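Local coordinates for Dye type peroxidase A (Streptomyces lividans 1326, PDB 6GZW), which probably uses hydrogen peroxide to oxidise dyes and other organic substrates at a haem iron, as a dye-decolourising peroxidase, at residues D111-H116 and L340-A345; R225-L230 and F349-A354; D292-A297 and V334-K339. All coordinates share one frame; numbering follows the deposited sequence.

Contact 1: D111-H116 and L340-A345. With HEM (protoporphyrin IX containing Fe), chain C.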
loop_
_atom_site.group_PDB
_atom_site.type_symbol
_atom_site.label_atom_id
_atom_site.label_comp_id
_atom_site.label_asym_id
_atom_site.label_seq_id
_atom_site.Cartn_x
_atom_site.Cartn_y
_atom_site.Cartn_z
ATOM N N ASP A 111 6.139 5.210 30.328
ATOM C CA ASP A 111 6.061 6.442 29.584
ATOM C C ASP A 111 7.495 6.854 29.327
ATOM O O ASP A 111 8.128 7.464 30.176
ATOM C CB ASP A 111 5.261 7.510 30.350
ATOM C CG ASP A 111 3.803 7.106 30.547
ATOM O OD1 ASP A 111 3.033 7.067 29.559
ATOM O OD2 ASP A 111 3.419 6.789 31.694
ATOM N N PHE A 112 8.037 6.466 28.170
ATOM C CA PHE A 112 9.427 6.784 27.826
ATOM C C PHE A 112 9.568 8.263 27.553
ATOM O O PHE A 112 8.652 8.874 26.996
ATOM C CB PHE A 112 9.894 5.985 26.605
ATOM C CG PHE A 112 9.791 4.505 26.781
ATOM C CD1 PHE A 112 10.784 3.801 27.452
ATOM C CD2 PHE A 112 8.682 3.805 26.307
ATOM C CE1 PHE A 112 10.682 2.421 27.612
ATOM C CE2 PHE A 112 8.591 2.433 26.453
ATOM C CZ PHE A 112 9.592 1.742 27.132
ATOM N N SER A 113 10.710 8.844 27.925
ATOM C CA SER A 113 10.934 10.262 27.706
ATOM C C SER A 113 10.771 10.664 26.220
ATOM O O SER A 113 10.309 11.758 25.922
ATOM C CB SER A 113 12.318 10.692 28.253
ATOM O OG SER A 113 13.367 10.308 27.368
ATOM N N SER A 114 11.142 9.770 25.305
ATOM C CA SER A 114 11.046 10.044 23.861
ATOM C C SER A 114 9.638 9.784 23.278
ATOM O O SER A 114 9.443 9.987 22.084
ATOM C CB SER A 114 12.102 9.223 23.092
ATOM O OG SER A 114 11.937 7.811 23.281
ATOM N N ASP A 115 8.670 9.339 24.077
ATOM C CA ASP A 115 7.313 9.076 23.534
ATOM C C ASP A 115 6.640 10.349 23.023
ATOM O O ASP A 115 6.718 11.398 23.662
ATOM C CB ASP A 115 6.392 8.507 24.612
ATOM C CG ASP A 115 6.560 7.025 24.843
ATOM O OD1 ASP A 115 7.337 6.364 24.128
ATOM O OD2 ASP A 115 5.848 6.521 25.747
ATOM N N HIS A 116 5.927 10.231 21.909
ATOM C CA HIS A 116 5.041 11.276 21.405
ATOM C C HIS A 116 3.770 10.613 20.889
ATOM O O HIS A 116 3.382 10.772 19.731
ATOM C CB HIS A 116 5.755 12.091 20.330
ATOM C CG HIS A 116 6.996 12.769 20.832
ATOM N ND1 HIS A 116 8.267 12.253 20.645
ATOM C CD2 HIS A 116 7.153 13.899 21.558
ATOM C CE1 HIS A 116 9.154 13.062 21.202
ATOM N NE2 HIS A 116 8.501 14.070 21.760
ATOM N N LEU A 340 17.322 2.378 24.698
ATOM C CA LEU A 340 17.361 3.195 23.469
ATOM C C LEU A 340 16.923 4.642 23.668
ATOM O O LEU A 340 17.413 5.565 22.972
ATOM C CB LEU A 340 16.487 2.578 22.372
ATOM C CG LEU A 340 16.720 1.128 21.969
ATOM C CD1 LEU A 340 15.901 0.818 20.736
ATOM C CD2 LEU A 340 18.191 0.808 21.761
ATOM N N ASP A 341 15.978 4.820 24.588
ATOM C CA ASP A 341 15.203 6.057 24.761
ATOM C C ASP A 341 16.041 7.323 24.522
ATOM O O ASP A 341 15.790 8.078 23.563
ATOM C CB ASP A 341 14.541 6.028 26.148
ATOM C CG ASP A 341 13.698 7.238 26.419
ATOM O OD1 ASP A 341 12.877 7.587 25.560
ATOM O OD2 ASP A 341 13.845 7.844 27.505
ATOM N N ARG A 342 17.069 7.505 25.359
ATOM C CA ARG A 342 18.092 8.554 25.180
ATOM C C ARG A 342 19.457 8.036 24.700
ATOM O O ARG A 342 20.246 8.811 24.122
ATOM C CB ARG A 342 18.300 9.304 26.517
ATOM C CG ARG A 342 17.079 10.077 27.015
ATOM C CD ARG A 342 17.441 11.089 28.102
ATOM N NE ARG A 342 17.666 10.494 29.424
ATOM C CZ ARG A 342 16.802 10.487 30.454
ATOM N NH1 ARG A 342 15.582 11.040 30.384
ATOM N NH2 ARG A 342 17.175 9.901 31.606
ATOM N N GLY A 343 19.770 6.770 24.984
ATOM C CA GLY A 343 21.072 6.210 24.652
ATOM C C GLY A 343 21.375 5.899 23.193
ATOM O O GLY A 343 22.536 5.819 22.817
ATOM N N ASP A 344 20.355 5.731 22.357
ATOM C CA ASP A 344 20.546 5.228 20.998
ATOM C C ASP A 344 20.838 6.388 20.047
ATOM O O ASP A 344 20.113 7.376 20.028
ATOM C CB ASP A 344 19.248 4.524 20.582
ATOM C CG ASP A 344 19.354 3.787 19.273
ATOM O OD1 ASP A 344 20.405 3.813 18.588
ATOM O OD2 ASP A 344 18.338 3.136 18.925
ATOM N N ALA A 345 21.902 6.278 19.254
ATOM C CA ALA A 345 22.150 7.253 18.186
ATOM C C ALA A 345 20.938 7.406 17.266
ATOM O O ALA A 345 20.685 8.506 16.766
ATOM C CB ALA A 345 23.370 6.872 17.380
HETATM C CHA HEM C . 18.485 -4.303 14.800
HETATM C CHB HEM C . 16.728 -0.433 12.482
HETATM C CHC HEM C . 13.670 0.313 16.181
HETATM C CHD HEM C . 15.425 -3.538 18.469
HETATM C C1A HEM C . 18.279 -3.327 13.859
HETATM C C2A HEM C . 19.044 -3.183 12.665
HETATM C C3A HEM C . 18.544 -2.094 12.028
HETATM C C4A HEM C . 17.479 -1.561 12.826
HETATM C CMA HEM C . 18.974 -1.521 10.699
HETATM C CAA HEM C . 20.201 -4.054 12.195
HETATM C CBA HEM C . 19.857 -5.252 11.323
HETATM C CGA HEM C . 19.121 -6.297 12.091
HETATM O O1A HEM C . 19.708 -7.150 12.810
HETATM O O2A HEM C . 17.857 -6.325 12.045
HETATM C C1B HEM C . 15.709 0.098 13.294
HETATM C C2B HEM C . 14.893 1.209 12.932
HETATM C C3B HEM C . 14.026 1.452 13.950
HETATM C C4B HEM C . 14.331 0.412 14.980
HETATM C CMB HEM C . 15.014 2.002 11.666
HETATM C CAB HEM C . 12.920 2.427 14.042
HETATM C CBB HEM C . 12.278 2.926 12.998
HETATM C C1C HEM C . 13.902 -0.632 17.155
HETATM C C2C HEM C . 13.204 -0.709 18.388
HETATM C C3C HEM C . 13.721 -1.807 19.053
HETATM C C4C HEM C . 14.708 -2.405 18.189
HETATM C CMC HEM C . 12.147 0.218 18.905
HETATM C CAC HEM C . 13.420 -2.330 20.407
HETATM C CBC HEM C . 12.900 -1.659 21.446
HETATM C C1D HEM C . 16.364 -4.062 17.571
HETATM C C2D HEM C . 17.057 -5.323 17.892
HETATM C C3D HEM C . 17.916 -5.546 16.879
HETATM C C4D HEM C . 17.724 -4.399 15.943
HETATM C CMD HEM C . 16.826 -6.221 19.105
HETATM C CAD HEM C . 18.863 -6.728 16.760
HETATM C CBD HEM C . 20.168 -6.507 17.533
HETATM C CGD HEM C . 21.040 -7.721 17.449
HETATM O O1D HEM C . 21.941 -7.803 16.568
HETATM O O2D HEM C . 20.845 -8.659 18.249
HETATM N NA HEM C . 17.388 -2.273 14.000
HETATM N NB HEM C . 15.354 -0.314 14.517
HETATM N NC HEM C . 14.837 -1.609 17.072
HETATM N ND HEM C . 16.850 -3.493 16.454
HETATM FE FE HEM C . 16.153 -1.942 15.530
HETATM O O HOH W 1 14.737 -3.037 14.676
#
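A type I beta turn from Phe112 to Asp115, closed by the backbone bond from Asp115 N to Phe112 O, presents two serines to one carboxylate on the last turn of helix 333-343, and so ties the N-terminal part of this Dyp-type peroxidase to its C-terminal part. The tight part is Asp341. Its CG stands anti to the backbone N (chi1 -179°), and each oxygen is claimed by a different serine. OD1 is gripped twice by Ser114: the backbone N reaches its syn lone pair at 2.8 Å, and Ser114 OG approaches OD1 nearly along the C-O axis at a very short 2.5 Å. OD2 of Asp341 accepts from Ser113 OG, also at 2.5 Å but from above the carboxylate plane, while Ser113 N adds a weak, bent bond to OD2. Both OG atoms stand beside their own backbone N, so hydroxyl and N-H of each serine reach the same oxygen. So many donors would be expected to hold Asp341 ionised. Next to the serines, the buried Phe112 has its CB 3.5 Å from Asp341 OD1, while its ring lies against Phe333, Gln337 and Arg338 of the same helix. The outer side is looser: Ser113 and Arg342 are exposed, and Arg342 CG comes no nearer than 3.7 Å to Ser113 OG. On the inner side of the helix Leu340 turns to the haem, its CD1 3.8 Å from HEM C3C.

Contact 2: R225-L230 and F349-A354. With HEM (protoporphyrin IX containing Fe), chain C.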
loop_
_atom_site.group_PDB
_atom_site.type_symbol
_atom_site.label_atom_id
_atom_site.label_comp_id
_atom_site.label_asym_id
_atom_site.label_seq_id
_atom_site.Cartn_x
_atom_site.Cartn_y
_atom_site.Cartn_z
ATOM N N ARG A 225 4.207 2.670 16.184
ATOM C CA ARG A 225 4.184 3.425 14.951
ATOM C C ARG A 225 5.347 4.409 15.100
ATOM O O ARG A 225 5.217 5.397 15.810
ATOM C CB ARG A 225 2.855 4.169 14.752
ATOM C CG ARG A 225 2.770 4.933 13.426
ATOM C CD ARG A 225 1.568 5.861 13.412
ATOM N NE ARG A 225 1.447 6.609 12.160
ATOM C CZ ARG A 225 0.973 6.101 11.017
ATOM N NH1 ARG A 225 0.609 4.828 10.939
ATOM N NH2 ARG A 225 0.887 6.860 9.934
ATOM N N ILE A 226 6.452 4.145 14.391
ATOM C CA ILE A 226 7.646 4.956 14.548
ATOM C C ILE A 226 7.864 5.735 13.262
ATOM O O ILE A 226 8.205 5.160 12.229
ATOM C CB ILE A 226 8.881 4.094 14.864
ATOM C CG1 ILE A 226 8.599 3.154 16.035
ATOM C CG2 ILE A 226 10.067 4.989 15.175
ATOM C CD1 ILE A 226 9.755 2.233 16.354
ATOM N N ARG A 227 7.659 7.055 13.326
ATOM C CA ARG A 227 7.887 7.889 12.185
ATOM C C ARG A 227 9.365 8.044 11.983
ATOM O O ARG A 227 10.121 8.176 12.943
ATOM C CB ARG A 227 7.245 9.270 12.365
ATOM C CG ARG A 227 7.452 10.195 11.167
ATOM C CD ARG A 227 6.404 11.286 11.105
ATOM N NE ARG A 227 6.524 12.255 12.200
ATOM C CZ ARG A 227 7.287 13.338 12.172
ATOM N NH1 ARG A 227 8.074 13.612 11.141
ATOM N NH2 ARG A 227 7.265 14.166 13.210
ATOM N N MET A 228 9.799 7.943 10.750
ATOM C CA MET A 228 11.183 8.228 10.441
ATOM C C MET A 228 11.321 9.685 10.048
ATOM O O MET A 228 10.629 10.154 9.190
ATOM C CB MET A 228 11.699 7.326 9.334
ATOM C CG MET A 228 11.836 5.870 9.747
ATOM S SD MET A 228 11.989 4.797 8.310
ATOM C CE MET A 228 12.682 3.368 9.119
ATOM N N LEU A 229 12.269 10.394 10.654
ATOM C CA LEU A 229 12.511 11.798 10.341
ATOM C C LEU A 229 13.415 11.829 9.117
ATOM O O LEU A 229 14.576 12.233 9.170
ATOM C CB LEU A 229 13.149 12.535 11.548
ATOM C CG LEU A 229 12.295 12.507 12.826
ATOM C CD1 LEU A 229 12.915 13.377 13.905
ATOM C CD2 LEU A 229 10.860 12.926 12.602
ATOM N N LEU A 230 12.808 11.493 7.981
ATOM C CA LEU A 230 13.547 11.316 6.741
ATOM C C LEU A 230 14.187 12.613 6.237
ATOM O O LEU A 230 15.269 12.590 5.626
ATOM C CB LEU A 230 12.623 10.726 5.666
ATOM C CG LEU A 230 12.103 9.310 5.920
ATOM C CD1 LEU A 230 11.175 8.915 4.797
ATOM C CD2 LEU A 230 13.241 8.287 6.053
ATOM N N PHE A 349 16.504 10.463 15.107
ATOM C CA PHE A 349 15.975 10.409 13.721
ATOM C C PHE A 349 14.665 9.677 13.594
ATOM O O PHE A 349 14.207 9.425 12.469
ATOM C CB PHE A 349 17.021 9.763 12.827
ATOM C CG PHE A 349 18.299 10.528 12.830
ATOM C CD1 PHE A 349 18.391 11.740 12.153
ATOM C CD2 PHE A 349 19.387 10.070 13.549
ATOM C CE1 PHE A 349 19.557 12.489 12.225
ATOM C CE2 PHE A 349 20.546 10.799 13.614
ATOM C CZ PHE A 349 20.632 12.017 12.959
ATOM N N ILE A 350 14.066 9.347 14.738
ATOM C CA ILE A 350 12.788 8.685 14.772
ATOM C C ILE A 350 11.839 9.310 15.823
ATOM O O ILE A 350 12.261 10.022 16.743
ATOM C CB ILE A 350 12.935 7.177 15.013
ATOM C CG1 ILE A 350 13.572 6.894 16.392
ATOM C CG2 ILE A 350 13.699 6.494 13.876
ATOM C CD1 ILE A 350 13.539 5.442 16.790
ATOM N N ARG A 351 10.540 9.056 15.674
ATOM C CA ARG A 351 9.581 9.523 16.680
ATOM C C ARG A 351 8.491 8.489 16.882
ATOM O O ARG A 351 7.768 8.144 15.932
ATOM C CB ARG A 351 9.000 10.885 16.278
ATOM C CG ARG A 351 8.711 11.759 17.483
ATOM C CD ARG A 351 8.501 13.227 17.107
ATOM N NE ARG A 351 7.105 13.412 16.785
ATOM C CZ ARG A 351 6.282 14.314 17.299
ATOM N NH1 ARG A 351 6.679 15.243 18.182
ATOM N NH2 ARG A 351 5.038 14.326 16.843
ATOM N N HIS A 352 8.410 7.948 18.095
ATOM C CA HIS A 352 7.382 6.964 18.405
ATOM C C HIS A 352 6.042 7.695 18.586
ATOM O O HIS A 352 5.859 8.532 19.502
ATOM C CB HIS A 352 7.710 6.209 19.681
ATOM C CG HIS A 352 8.865 5.265 19.575
ATOM N ND1 HIS A 352 8.734 3.904 19.777
ATOM C CD2 HIS A 352 10.184 5.486 19.353
ATOM C CE1 HIS A 352 9.921 3.327 19.655
ATOM N NE2 HIS A 352 10.819 4.265 19.415
ATOM N N GLU A 353 5.091 7.422 17.700
ATOM C CA GLU A 353 3.838 8.179 17.657
ATOM C C GLU A 353 2.568 7.400 17.956
ATOM O O GLU A 353 1.504 8.008 18.037
ATOM C CB GLU A 353 3.715 8.918 16.318
ATOM C CG GLU A 353 4.779 10.025 16.195
ATOM C CD GLU A 353 4.754 10.809 14.905
ATOM O OE1 GLU A 353 3.964 10.515 13.993
ATOM O OE2 GLU A 353 5.551 11.753 14.834
ATOM N N ALA A 354 2.665 6.069 18.091
ATOM C CA ALA A 354 1.551 5.268 18.603
ATOM C C ALA A 354 2.104 3.983 19.174
ATOM O O ALA A 354 3.218 3.577 18.799
ATOM C CB ALA A 354 0.528 5.002 17.516
HETATM C CHA HEM C . 18.485 -4.303 14.800
HETATM C CHB HEM C . 16.728 -0.433 12.482
HETATM C CHC HEM C . 13.670 0.313 16.181
HETATM C CHD HEM C . 15.425 -3.538 18.469
HETATM C C1A HEM C . 18.279 -3.327 13.859
HETATM C C2A HEM C . 19.044 -3.183 12.665
HETATM C C3A HEM C . 18.544 -2.094 12.028
HETATM C C4A HEM C . 17.479 -1.561 12.826
HETATM C CMA HEM C . 18.974 -1.521 10.699
HETATM C CAA HEM C . 20.201 -4.054 12.195
HETATM C CBA HEM C . 19.857 -5.252 11.323
HETATM C CGA HEM C . 19.121 -6.297 12.091
HETATM O O1A HEM C . 19.708 -7.150 12.810
HETATM O O2A HEM C . 17.857 -6.325 12.045
HETATM C C1B HEM C . 15.709 0.098 13.294
HETATM C C2B HEM C . 14.893 1.209 12.932
HETATM C C3B HEM C . 14.026 1.452 13.950
HETATM C C4B HEM C . 14.331 0.412 14.980
HETATM C CMB HEM C . 15.014 2.002 11.666
HETATM C CAB HEM C . 12.920 2.427 14.042
HETATM C CBB HEM C . 12.278 2.926 12.998
HETATM C C1C HEM C . 13.902 -0.632 17.155
HETATM C C2C HEM C . 13.204 -0.709 18.388
HETATM C C3C HEM C . 13.721 -1.807 19.053
HETATM C C4C HEM C . 14.708 -2.405 18.189
HETATM C CMC HEM C . 12.147 0.218 18.905
HETATM C CAC HEM C . 13.420 -2.330 20.407
HETATM C CBC HEM C . 12.900 -1.659 21.446
HETATM C C1D HEM C . 16.364 -4.062 17.571
HETATM C C2D HEM C . 17.057 -5.323 17.892
HETATM C C3D HEM C . 17.916 -5.546 16.879
HETATM C C4D HEM C . 17.724 -4.399 15.943
HETATM C CMD HEM C . 16.826 -6.221 19.105
HETATM C CAD HEM C . 18.863 -6.728 16.760
HETATM C CBD HEM C . 20.168 -6.507 17.533
HETATM C CGD HEM C . 21.040 -7.721 17.449
HETATM O O1D HEM C . 21.941 -7.803 16.568
HETATM O O2D HEM C . 20.845 -8.659 18.249
HETATM N NA HEM C . 17.388 -2.273 14.000
HETATM N NB HEM C . 15.354 -0.314 14.517
HETATM N NC HEM C . 14.837 -1.609 17.072
HETATM N ND HEM C . 16.850 -3.493 16.454
HETATM FE FE HEM C . 16.153 -1.942 15.530
HETATM O O HOH W 2 3.468 8.784 11.908
HETATM O O HOH W 1 14.737 -3.037 14.676
#
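Ile226 lays its CD1 over one face of the His352 ring, a CH-pi contact of 3.9 Å from CD1 to the ring centroid and 29° from the perpendicular to the ring. Both side chains leave the same face of the sheet as neighbours, a non-hydrogen-bonded antiparallel pair; at the ring's edge sits HEM CMC, and His352 ND1 is hydrogen-bonded to Arg224 NE. On this face, Ile226 CG2 packs on Ile350 CB at 3.6 Å, and Met228, extended beyond CG, brings its CE to 3.7 Å from HEM CMB, giving the haem pocket a largely apolar wall with the His352 ring set into it. The other face carries charge. Glu353 OE2 is shared by two arginines: Arg227 NE meets it at 2.9 Å from above the carboxylate plane, and Arg351 NE comes to its anti lone pair at 3.0 Å. The shared carboxylate probably offsets the two guanidinium charges, whose planes are 63° apart. Backbone bonds pair Arg227 with Arg351, and Leu229 N reaches Phe349 O at 2.8 Å. Glu353 and Ala354 both face Arg225 in a classic beta bulge, where the Glu353 N-H points almost straight at Arg225 O (N-H...O 171°). Strand 219-228 lies between 350-360 and 316-326 in the antiparallel sheet, Ile226 and Met228 bonding through their backbones to Leu320 and Ala318, while Leu229 occupies the N-cap position before helix 230-233.

Contact 3: D292-A297 and V334-K339. With HEM (protoporphyrin IX containing Fe), chain C.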
loop_
_atom_site.group_PDB
_atom_site.type_symbol
_atom_site.label_atom_id
_atom_site.label_comp_id
_atom_site.label_asym_id
_atom_site.label_seq_id
_atom_site.Cartn_x
_atom_site.Cartn_y
_atom_site.Cartn_z
ATOM N N ASP A 292 22.882 -9.775 24.232
ATOM C CA ASP A 292 24.079 -9.800 25.106
ATOM C C ASP A 292 24.501 -8.438 25.743
ATOM O O ASP A 292 25.398 -8.413 26.603
ATOM C CB ASP A 292 25.239 -10.542 24.443
ATOM C CG ASP A 292 25.817 -9.830 23.246
ATOM O OD1 ASP A 292 25.576 -8.621 23.006
ATOM O OD2 ASP A 292 26.550 -10.533 22.541
ATOM N N GLN A 293 23.863 -7.337 25.344
ATOM C CA GLN A 293 23.991 -6.020 25.981
ATOM C C GLN A 293 22.835 -5.651 26.897
ATOM O O GLN A 293 22.806 -4.548 27.433
ATOM C CB GLN A 293 24.135 -4.943 24.882
ATOM C CG GLN A 293 25.218 -5.256 23.879
ATOM C CD GLN A 293 26.576 -5.359 24.536
ATOM O OE1 GLN A 293 27.041 -4.386 25.126
ATOM N NE2 GLN A 293 27.200 -6.525 24.445
ATOM N N ASN A 294 21.852 -6.549 27.043
ATOM C CA ASN A 294 20.630 -6.271 27.801
ATOM C C ASN A 294 20.224 -7.467 28.658
ATOM O O ASN A 294 19.028 -7.771 28.818
ATOM C CB ASN A 294 19.513 -5.944 26.797
ATOM C CG ASN A 294 19.748 -4.645 26.073
ATOM O OD1 ASN A 294 19.581 -3.562 26.644
ATOM N ND2 ASN A 294 20.144 -4.744 24.797
ATOM N N GLY A 295 21.229 -8.151 29.215
ATOM C CA GLY A 295 20.991 -9.272 30.111
ATOM C C GLY A 295 20.094 -10.347 29.526
ATOM O O GLY A 295 19.327 -10.963 30.246
ATOM N N GLY A 296 20.188 -10.579 28.213
ATOM C CA GLY A 296 19.454 -11.644 27.562
ATOM C C GLY A 296 18.090 -11.218 26.992
ATOM O O GLY A 296 17.432 -12.035 26.369
ATOM N N ALA A 297 17.680 -9.964 27.194
ATOM C CA ALA A 297 16.421 -9.461 26.602
ATOM C C ALA A 297 16.423 -9.603 25.071
ATOM O O ALA A 297 17.432 -9.302 24.411
ATOM C CB ALA A 297 16.190 -8.033 27.009
ATOM N N VAL A 334 10.699 -3.852 26.596
ATOM C CA VAL A 334 10.736 -2.821 27.626
ATOM C C VAL A 334 12.177 -2.424 28.025
ATOM O O VAL A 334 12.530 -1.260 27.916
ATOM C CB VAL A 334 9.846 -3.174 28.828
ATOM C CG1 VAL A 334 10.030 -2.160 29.963
ATOM C CG2 VAL A 334 8.396 -3.191 28.373
ATOM N N PRO A 335 12.993 -3.390 28.462
ATOM C CA PRO A 335 14.377 -3.003 28.840
ATOM C C PRO A 335 15.234 -2.478 27.689
ATOM O O PRO A 335 16.054 -1.590 27.897
ATOM C CB PRO A 335 14.960 -4.289 29.442
ATOM C CG PRO A 335 14.101 -5.393 28.919
ATOM C CD PRO A 335 12.723 -4.804 28.746
ATOM N N VAL A 336 15.006 -2.963 26.474
ATOM C CA VAL A 336 15.759 -2.489 25.324
ATOM C C VAL A 336 15.331 -1.049 25.044
ATOM O O VAL A 336 16.181 -0.175 24.893
ATOM C CB VAL A 336 15.590 -3.405 24.100
ATOM C CG1 VAL A 336 16.293 -2.816 22.891
ATOM C CG2 VAL A 336 16.119 -4.808 24.400
ATOM N N GLN A 337 14.029 -0.782 24.976
ATOM C CA GLN A 337 13.577 0.595 24.756
ATOM C C GLN A 337 14.006 1.565 25.860
ATOM O O GLN A 337 14.326 2.722 25.561
ATOM C CB GLN A 337 12.051 0.668 24.488
ATOM C CG GLN A 337 11.510 2.035 24.069
ATOM C CD GLN A 337 12.177 2.629 22.823
ATOM O OE1 GLN A 337 12.742 1.905 22.000
ATOM N NE2 GLN A 337 12.100 3.949 22.677
ATOM N N ARG A 338 14.065 1.100 27.117
ATOM C CA ARG A 338 14.583 1.967 28.202
ATOM C C ARG A 338 15.989 2.413 27.855
ATOM O O ARG A 338 16.337 3.577 28.044
ATOM C CB ARG A 338 14.603 1.239 29.529
ATOM C CG ARG A 338 13.261 1.129 30.211
ATOM C CD ARG A 338 13.474 0.628 31.639
ATOM N NE ARG A 338 12.229 0.450 32.384
ATOM C CZ ARG A 338 11.482 1.440 32.863
ATOM N NH1 ARG A 338 11.805 2.719 32.655
ATOM N NH2 ARG A 338 10.378 1.158 33.555
ATOM N N LYS A 339 16.785 1.474 27.344
ATOM C CA LYS A 339 18.145 1.770 26.912
ATOM C C LYS A 339 18.197 2.643 25.675
ATOM O O LYS A 339 19.048 3.525 25.583
ATOM C CB LYS A 339 18.886 0.499 26.581
ATOM C CG LYS A 339 20.334 0.739 26.188
ATOM C CD LYS A 339 21.155 -0.504 26.393
ATOM C CE LYS A 339 21.398 -0.753 27.866
ATOM N NZ LYS A 339 21.979 -2.104 28.012
HETATM C CHA HEM C . 18.485 -4.303 14.800
HETATM C CHB HEM C . 16.728 -0.433 12.482
HETATM C CHC HEM C . 13.670 0.313 16.181
HETATM C CHD HEM C . 15.425 -3.538 18.469
HETATM C C1A HEM C . 18.279 -3.327 13.859
HETATM C C2A HEM C . 19.044 -3.183 12.665
HETATM C C3A HEM C . 18.544 -2.094 12.028
HETATM C C4A HEM C . 17.479 -1.561 12.826
HETATM C CMA HEM C . 18.974 -1.521 10.699
HETATM C CAA HEM C . 20.201 -4.054 12.195
HETATM C CBA HEM C . 19.857 -5.252 11.323
HETATM C CGA HEM C . 19.121 -6.297 12.091
HETATM O O1A HEM C . 19.708 -7.150 12.810
HETATM O O2A HEM C . 17.857 -6.325 12.045
HETATM C C1B HEM C . 15.709 0.098 13.294
HETATM C C2B HEM C . 14.893 1.209 12.932
HETATM C C3B HEM C . 14.026 1.452 13.950
HETATM C C4B HEM C . 14.331 0.412 14.980
HETATM C CMB HEM C . 15.014 2.002 11.666
HETATM C CAB HEM C . 12.920 2.427 14.042
HETATM C CBB HEM C . 12.278 2.926 12.998
HETATM C C1C HEM C . 13.902 -0.632 17.155
HETATM C C2C HEM C . 13.204 -0.709 18.388
HETATM C C3C HEM C . 13.721 -1.807 19.053
HETATM C C4C HEM C . 14.708 -2.405 18.189
HETATM C CMC HEM C . 12.147 0.218 18.905
HETATM C CAC HEM C . 13.420 -2.330 20.407
HETATM C CBC HEM C . 12.900 -1.659 21.446
HETATM C C1D HEM C . 16.364 -4.062 17.571
HETATM C C2D HEM C . 17.057 -5.323 17.892
HETATM C C3D HEM C . 17.916 -5.546 16.879
HETATM C C4D HEM C . 17.724 -4.399 15.943
HETATM C CMD HEM C . 16.826 -6.221 19.105
HETATM C CAD HEM C . 18.863 -6.728 16.760
HETATM C CBD HEM C . 20.168 -6.507 17.533
HETATM C CGD HEM C . 21.040 -7.721 17.449
HETATM O O1D HEM C . 21.941 -7.803 16.568
HETATM O O2D HEM C . 20.845 -8.659 18.249
HETATM N NA HEM C . 17.388 -2.273 14.000
HETATM N NB HEM C . 15.354 -0.314 14.517
HETATM N NC HEM C . 14.837 -1.609 17.072
HETATM N ND HEM C . 16.850 -3.493 16.454
HETATM FE FE HEM C . 16.153 -1.942 15.530
HETATM O O HOH W 1 14.737 -3.037 14.676
#
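Lys339 NZ donates to Asn294 OD1 at 3.1 Å, the two side chains meeting tip to tip. The donor stands 59° out of the carbonyl plane of the amide, so the bond does not follow a lone pair. Gln293 O lies 2.6 Å from the same Lys339 NZ, placing a second oxygen close to the ammonium group. In the lysine, CG anti to its backbone N and an extended chi2 lay CD alongside Asn294 OD1, and the bend at chi3 (-73°) then directs CE and NZ. Beyond this polar end the contact turns apolar: Val336 CG2 abuts the flat amide at 4.0 Å from Asn294 CG, the two side chains crossing at about a right angle. Ala297 CB touches two successive residues of the helix, 3.9 Å from Pro335 CG and 4.1 Å from Val336 CG2. The helix here is 333-343, and the partner is a type I' beta turn from Asn294 to Ala297, closed by Ala297 N to Asn294 O at 3.0 Å, in the loop leading to strand 300-310. Gly295 and Gly296 form its corner, both with positive phi. The Asn294 amide is fixed from behind, its ND2 hydrogen-bonded to the carbonyls of Ile288 and Arg290. Farther back, Asp292 is salt-bridged to Arg290 and accepts from Gln293 NE2. On the haem side of the helix, Val336 CG1 rests against the vinyl carbon HEM CAC at 3.8 Å, and Gln337 OE1 comes within 3.6 Å of HEM CMC.

How the contacts relate
Contacts 1 and 3 both use helix 333-343, gripping different parts of it from two loops, and contact 2 takes up strand 350-360, the next regular element. Contact 1 is a surface contact built on hydroxyls and backbone N-H groups around a carboxylate; contact 3, partly buried, mixes one lysine-amide bond with apolar packing; contact 2, also partly buried, relies on strand pairing, with a salt-bridge network on one sheet face and mostly apolar residues and His352 on the other. All three reach the haem. They also touch one another: His116 N is probably hydrogen-bonded to His352 O, and both the Phe112 ring and His352 pack against Gln337 of contact 3. Only contact 1 joins the N-terminal and C-terminal family regions.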